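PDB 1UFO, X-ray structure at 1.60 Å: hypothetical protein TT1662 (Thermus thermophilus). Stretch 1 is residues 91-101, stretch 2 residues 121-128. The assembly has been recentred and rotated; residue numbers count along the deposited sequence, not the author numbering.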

# COMPACT_ATOMS: atom_id res chain seq x y z
N GLU A 91 10.70 -12.70 24.16
CA GLU A 91 11.74 -13.45 23.39
C GLU A 91 12.15 -12.64 22.16
O GLU A 91 13.33 -12.54 21.82
CB GLU A 91 11.21 -14.82 22.92
CG GLU A 91 11.03 -15.76 24.13
CD GLU A 91 10.16 -16.92 23.85
OE1 GLU A 91 9.52 -16.97 22.78
OE2 GLU A 91 10.11 -17.81 24.75
N ALA A 92 11.15 -12.08 21.46
CA ALA A 92 11.46 -11.36 20.25
C ALA A 92 12.34 -10.17 20.51
O ALA A 92 13.22 -9.85 19.71
CB ALA A 92 10.12 -10.89 19.59
N ARG A 93 12.12 -9.47 21.62
CA ARG A 93 12.94 -8.30 21.86
C ARG A 93 14.41 -8.76 22.08
O ARG A 93 15.34 -8.11 21.54
CB ARG A 93 12.46 -7.52 23.07
CG ARG A 93 13.16 -6.21 23.13
CD ARG A 93 12.56 -5.27 24.13
NE ARG A 93 13.29 -3.99 24.06
CZ ARG A 93 12.81 -2.85 24.51
NH1 ARG A 93 13.55 -1.74 24.45
NH2 ARG A 93 11.57 -2.81 25.00
N ARG A 94 14.59 -9.86 22.81
CA ARG A 94 15.98 -10.35 23.03
C ARG A 94 16.61 -10.83 21.72
O ARG A 94 17.81 -10.50 21.44
CB ARG A 94 16.02 -11.45 24.10
CG ARG A 94 15.82 -10.85 25.52
CD ARG A 94 16.03 -11.89 26.59
NE ARG A 94 14.97 -12.89 26.56
CZ ARG A 94 15.05 -14.15 26.15
NH1 ARG A 94 13.96 -14.94 26.17
NH2 ARG A 94 16.20 -14.65 25.70
N VAL A 95 15.82 -11.50 20.90
CA VAL A 95 16.36 -11.97 19.60
C VAL A 95 16.76 -10.78 18.73
O VAL A 95 17.80 -10.77 18.09
CB VAL A 95 15.31 -12.86 18.87
CG1 VAL A 95 15.77 -13.15 17.35
CG2 VAL A 95 15.14 -14.22 19.65
N ALA A 96 15.89 -9.78 18.65
CA ALA A 96 16.15 -8.59 17.82
C ALA A 96 17.36 -7.85 18.29
O ALA A 96 18.18 -7.42 17.49
CB ALA A 96 14.88 -7.67 17.83
N GLU A 97 17.46 -7.62 19.60
CA GLU A 97 18.61 -6.89 20.13
C GLU A 97 19.91 -7.67 19.87
O GLU A 97 20.89 -7.02 19.50
CB GLU A 97 18.38 -6.53 21.62
CG GLU A 97 17.26 -5.56 21.71
CD GLU A 97 16.87 -5.28 23.16
OE1 GLU A 97 17.14 -6.14 24.07
OE2 GLU A 97 16.22 -4.22 23.34
N GLU A 98 19.92 -8.99 19.99
CA GLU A 98 21.12 -9.75 19.71
C GLU A 98 21.43 -9.70 18.18
O GLU A 98 22.60 -9.56 17.77
CB GLU A 98 20.99 -11.22 20.17
CG GLU A 98 22.15 -12.16 19.74
CD GLU A 98 23.51 -11.65 20.17
OE1 GLU A 98 24.53 -12.03 19.50
OE2 GLU A 98 23.52 -10.92 21.19
N ALA A 99 20.40 -9.78 17.34
CA ALA A 99 20.67 -9.82 15.91
C ALA A 99 21.31 -8.47 15.50
O ALA A 99 22.22 -8.39 14.68
CB ALA A 99 19.29 -10.03 15.15
N GLU A 100 20.81 -7.38 16.06
CA GLU A 100 21.34 -6.08 15.70
C GLU A 100 22.78 -5.97 16.12
O GLU A 100 23.59 -5.42 15.35
CB GLU A 100 20.58 -4.95 16.40
CG GLU A 100 19.21 -4.77 15.91
CD GLU A 100 18.64 -3.50 16.50
OE1 GLU A 100 18.88 -2.40 15.94
OE2 GLU A 100 18.03 -3.63 17.58
N ARG A 101 23.10 -6.44 17.31
CA ARG A 101 24.52 -6.37 17.80
C ARG A 101 25.42 -7.20 16.92
O ARG A 101 26.55 -6.80 16.58
CB ARG A 101 24.62 -6.92 19.24
CG ARG A 101 24.15 -5.84 20.28
CD ARG A 101 24.43 -6.25 21.71
NE ARG A 101 23.95 -7.59 21.94
CZ ARG A 101 22.80 -7.86 22.55
NH1 ARG A 101 22.42 -9.13 22.70
NH2 ARG A 101 22.06 -6.86 23.04
N LEU A 121 2.86 -4.75 20.92
CA LEU A 121 3.29 -4.84 22.31
C LEU A 121 4.77 -4.32 22.40
O LEU A 121 5.12 -3.61 23.35
CB LEU A 121 3.27 -6.27 22.83
CG LEU A 121 1.93 -6.94 23.05
CD1 LEU A 121 2.04 -8.33 23.46
CD2 LEU A 121 1.16 -6.11 24.12
N LEU A 122 5.63 -4.71 21.46
CA LEU A 122 7.03 -4.26 21.47
C LEU A 122 7.12 -2.76 21.29
O LEU A 122 7.94 -2.12 22.01
CB LEU A 122 7.84 -4.97 20.34
CG LEU A 122 8.13 -6.44 20.61
CD1 LEU A 122 8.46 -7.20 19.24
CD2 LEU A 122 9.29 -6.58 21.63
N LEU A 123 6.36 -2.19 20.33
CA LEU A 123 6.42 -0.74 20.16
C LEU A 123 5.89 -0.03 21.41
O LEU A 123 6.44 1.01 21.81
CB LEU A 123 5.59 -0.28 18.91
CG LEU A 123 6.14 -0.77 17.59
CD1 LEU A 123 5.16 -0.44 16.51
CD2 LEU A 123 7.47 -0.10 17.27
N ALA A 124 4.86 -0.57 22.04
CA ALA A 124 4.27 0.11 23.24
C ALA A 124 5.25 0.09 24.39
O ALA A 124 5.17 0.96 25.28
CB ALA A 124 2.93 -0.55 23.64
N GLU A 125 6.22 -0.84 24.37
CA GLU A 125 7.18 -0.89 25.48
C GLU A 125 8.50 -0.24 25.10
O GLU A 125 9.52 -0.43 25.76
CB GLU A 125 7.33 -2.33 26.01
CG GLU A 125 8.20 -3.24 25.22
CD GLU A 125 8.57 -4.53 25.97
OE1 GLU A 125 9.64 -5.10 25.61
OE2 GLU A 125 7.80 -4.96 26.90
N GLY A 126 8.47 0.51 24.00
CA GLY A 126 9.63 1.30 23.59
C GLY A 126 10.69 0.64 22.75
O GLY A 126 11.81 1.16 22.63
N PHE A 127 10.37 -0.50 22.15
CA PHE A 127 11.36 -1.12 21.23
C PHE A 127 11.30 -0.24 19.94
O PHE A 127 10.20 0.08 19.47
CB PHE A 127 10.98 -2.58 20.94
CG PHE A 127 11.93 -3.23 20.01
CD1 PHE A 127 13.28 -3.36 20.39
CD2 PHE A 127 11.53 -3.64 18.79
CE1 PHE A 127 14.23 -3.90 19.51
CE2 PHE A 127 12.50 -4.20 17.90
CZ PHE A 127 13.84 -4.31 18.29
N ARG A 128 12.47 0.13 19.38
CA ARG A 128 12.51 1.06 18.28
C ARG A 128 13.21 0.55 17.01
O ARG A 128 14.38 0.94 16.73
CB ARG A 128 13.17 2.36 18.76
CG ARG A 128 12.41 3.07 19.88
CD ARG A 128 11.16 3.81 19.38
NE ARG A 128 10.32 4.35 20.46
CZ ARG A 128 10.54 5.47 21.15
NH1 ARG A 128 9.68 5.78 22.13
NH2 ARG A 128 11.56 6.29 20.84
O HOH W 1 12.33 0.17 26.18

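Arg93 carries most of the polar contact between the helix of residues 91-101 and the end of the helix that closes at Ala124. Its CA-to-CB bond points sideways, but chi1, chi2 and chi3 are all t (-169°, 169° and -178°), and this extended chain brings the guanidinium over to the second stretch. There Arg93 NH2 donates to Glu125 OE1 at 3.1 Å, with an N-H...acceptor angle of 162°; the opposite charges make this a salt bridge, and OE1 lies at the guanidinium edge, near its plane, where the N-H bonds point. Arg93 NH2 also donates to the backbone Glu125 O, at 3.2 Å and 155°. Glu125 is the first residue to leave helical phi/psi (-101/15), and its carbonyl is used by the arginine.

The other guanidinium nitrogens also have partners. Arg93 NE donates to Glu97 OE2 at 3.0 Å and 163°, a salt bridge one turn along its own helix. Arg93 NH1 donates to water 1 at 2.9 Å, and that water in turn donates to Glu125 O at 2.9 Å, so this carbonyl accepts from both Arg93 NH2 and the water. Glu125 OE2 finds its partner just beyond the stretches.

Backbone bonds shape the turn that presents these groups. Phe127 N donates to Leu122 O at 2.9 Å, and Gly126 N to Leu123 O at 3.0 Å. Gly126 has phi/psi of 86/17, where a CB would be jammed against the preceding carbonyl O; glycine suits this backbone for that reason alone.

Beyond the turn, Phe127 points toward the first helix with chi1 t (179°). It is buried and has 90 Å² covered by the first stretch, second to the 111 Å² of Arg93, in a contact that buries 352 Å² in total. Phe127 CZ lies 3.5 Å from Ala96 CB, an apolar contact in which the small methyl leaves room for the ring to approach the helix closely. The polar chains contribute too: Phe127 CD1 is 3.7 Å from Arg93 NE, and Phe127 CE1 is 4.1 Å from Glu97 CG, a methylene.

Leu122 extends the apolar packing. With chi1 m and chi2 t, its side chain reaches the first helix through both methyls: Leu122 CD2 is 3.6 Å from Arg93 CB, and Leu122 CD1 is 4.1 Å from Ala92 CB. Arg93 therefore packs its aliphatic base against leucine while its charged end bonds to the turn.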